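Local coordinates for protein polyisoprenyl-teichoic acid--peptidoglycan teichoic acid transferase TagV (Bacillus subtilis, PDB 6UF3) that belongs to the LytR-CpsA-Psr family of transferases and folds as an alpha/beta domain built around a mixed beta sheet, at residues K2-F6 / D34-K38. Numbering follows the deposited sequence.
Sequences KKKPF and DPKNK
Asp34 OD2 accepts a hydrogen bond from Asn37 ND2 (2.9 Å, 161° at the hydrogen), while OD1 of the same carboxylate lies against CG of Pro5 at 3.8 Å. The amide nitrogen comes in from above the carboxylate plane, although OD2 itself lies close to the plane of the Asn37 amide. With CG anti to the backbone N (chi1 -176°), the Asp34 side chain runs alongside the Pro5 ring. Next comes Pro35, which turns its ring into the bend of the incoming chain; its CD sits 3.6 Å from Lys3 O and 3.7 Å from Lys4 O. Pro35 CG meets the edge of the Phe6 ring at CE1 (4.1 Å), the two side chains crossing at roughly a right angle. Ile210 and Leu207 of helix 201-210 touch Pro35 and Phe6, respectively. At the exposed margin of the contact, Lys36 is extended beyond CG and lays its methylenes against Lys3, with both CG and CE 3.8 Å from Lys3 CB. Backbone bonds from Asn37 N to Asp34 O and from Lys38 N to Pro35 O make two overlapping turns. These form the tight beta-hairpin connection between antiparallel strands 25-34 and 39-44, packed against the lead-in to strand 6-13.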
loop_
_atom_site.group_PDB
_atom_site.type_symbol
_atom_site.label_atom_id
_atom_site.label_comp_id
_atom_site.label_asym_id
_atom_site.label_seq_id
_atom_site.Cartn_x
_atom_site.Cartn_y
_atom_site.Cartn_z
ATOM N N LYS A 2 -19.140 -6.523 -9.740
ATOM C CA LYS A 2 -19.311 -7.946 -9.490
ATOM C C LYS A 2 -18.665 -8.330 -8.165
ATOM O O LYS A 2 -17.672 -7.735 -7.739
ATOM C CB LYS A 2 -18.721 -8.755 -10.644
ATOM C CG LYS A 2 -19.164 -8.218 -12.000
ATOM C CD LYS A 2 -19.233 -9.299 -13.064
ATOM C CE LYS A 2 -20.107 -8.861 -14.230
ATOM N NZ LYS A 2 -20.111 -9.864 -15.325
ATOM N N LYS A 3 -19.261 -9.319 -7.495
ATOM C CA LYS A 3 -18.787 -9.779 -6.194
ATOM C C LYS A 3 -17.615 -10.755 -6.295
ATOM O O LYS A 3 -17.268 -11.394 -5.295
ATOM C CB LYS A 3 -19.928 -10.435 -5.414
ATOM C CG LYS A 3 -21.146 -9.540 -5.193
ATOM C CD LYS A 3 -21.198 -8.984 -3.773
ATOM C CE LYS A 3 -22.597 -8.479 -3.432
ATOM N NZ LYS A 3 -23.075 -7.447 -4.393
ATOM N N LYS A 4 -17.012 -10.888 -7.468
ATOM C CA LYS A 4 -15.881 -11.789 -7.630
ATOM C C LYS A 4 -14.705 -11.308 -6.776
ATOM O O LYS A 4 -14.500 -10.100 -6.630
ATOM C CB LYS A 4 -15.500 -11.852 -9.110
ATOM C CG LYS A 4 -14.376 -12.798 -9.481
ATOM C CD LYS A 4 -14.188 -12.821 -10.989
ATOM C CE LYS A 4 -12.779 -13.245 -11.370
ATOM N NZ LYS A 4 -11.960 -12.088 -11.836
ATOM N N PRO A 5 -13.933 -12.218 -6.178
ATOM C CA PRO A 5 -12.729 -11.789 -5.452
ATOM C C PRO A 5 -11.780 -11.023 -6.361
ATOM O O PRO A 5 -11.651 -11.327 -7.550
ATOM C CB PRO A 5 -12.098 -13.107 -4.991
ATOM C CG PRO A 5 -13.220 -14.096 -5.015
ATOM C CD PRO A 5 -14.127 -13.676 -6.126
ATOM N N PHE A 6 -11.104 -10.033 -5.789
ATOM C CA PHE A 6 -10.185 -9.229 -6.592
ATOM C C PHE A 6 -9.124 -8.600 -5.696
ATOM O O PHE A 6 -9.253 -8.555 -4.479
ATOM C CB PHE A 6 -10.949 -8.161 -7.385
ATOM C CG PHE A 6 -11.457 -7.032 -6.548
ATOM C CD1 PHE A 6 -12.626 -7.170 -5.809
ATOM C CD2 PHE A 6 -10.789 -5.821 -6.508
ATOM C CE1 PHE A 6 -13.107 -6.120 -5.044
ATOM C CE2 PHE A 6 -11.260 -4.775 -5.739
ATOM C CZ PHE A 6 -12.418 -4.923 -5.006
ATOM N N ASP A 34 -12.535 -10.724 -0.802
ATOM C CA ASP A 34 -13.531 -11.725 -1.165
ATOM C C ASP A 34 -14.867 -11.124 -0.748
ATOM O O ASP A 34 -15.303 -11.288 0.411
ATOM C CB ASP A 34 -13.251 -13.061 -0.480
ATOM C CG ASP A 34 -14.203 -14.157 -0.916
ATOM O OD1 ASP A 34 -15.103 -13.891 -1.742
ATOM O OD2 ASP A 34 -14.059 -15.291 -0.413
ATOM N N PRO A 35 -15.517 -10.360 -1.640
ATOM C CA PRO A 35 -16.732 -9.634 -1.235
ATOM C C PRO A 35 -17.903 -10.533 -0.907
ATOM O O PRO A 35 -18.727 -10.171 -0.052
ATOM C CB PRO A 35 -17.036 -8.744 -2.451
ATOM C CG PRO A 35 -15.718 -8.560 -3.130
ATOM C CD PRO A 35 -14.999 -9.887 -2.941
ATOM N N LYS A 36 -18.020 -11.687 -1.567
ATOM C CA LYS A 36 -19.117 -12.593 -1.245
ATOM C C LYS A 36 -19.082 -13.011 0.218
ATOM O O LYS A 36 -20.132 -13.260 0.814
ATOM C CB LYS A 36 -19.070 -13.822 -2.154
ATOM C CG LYS A 36 -19.864 -13.657 -3.443
ATOM C CD LYS A 36 -19.340 -14.570 -4.543
ATOM C CE LYS A 36 -19.936 -14.212 -5.897
ATOM N NZ LYS A 36 -18.994 -14.527 -7.013
ATOM N N ASN A 37 -17.889 -13.074 0.811
ATOM C CA ASN A 37 -17.701 -13.479 2.197
ATOM C C ASN A 37 -17.286 -12.333 3.105
ATOM O O ASN A 37 -17.006 -12.568 4.285
ATOM C CB ASN A 37 -16.652 -14.597 2.274
ATOM C CG ASN A 37 -17.156 -15.898 1.694
ATOM O OD1 ASN A 37 -18.256 -16.341 2.020
ATOM N ND2 ASN A 37 -16.363 -16.515 0.829
ATOM N N LYS A 38 -17.207 -11.107 2.581
ATOM C CA LYS A 38 -16.819 -9.924 3.350
ATOM C C LYS A 38 -15.475 -10.120 4.049
ATOM O O LYS A 38 -15.320 -9.799 5.231
ATOM C CB LYS A 38 -17.905 -9.546 4.369
ATOM C CG LYS A 38 -19.218 -9.131 3.758
ATOM C CD LYS A 38 -20.314 -9.113 4.814
ATOM C CE LYS A 38 -21.184 -7.874 4.715
ATOM N NZ LYS A 38 -21.669 -7.625 3.324
#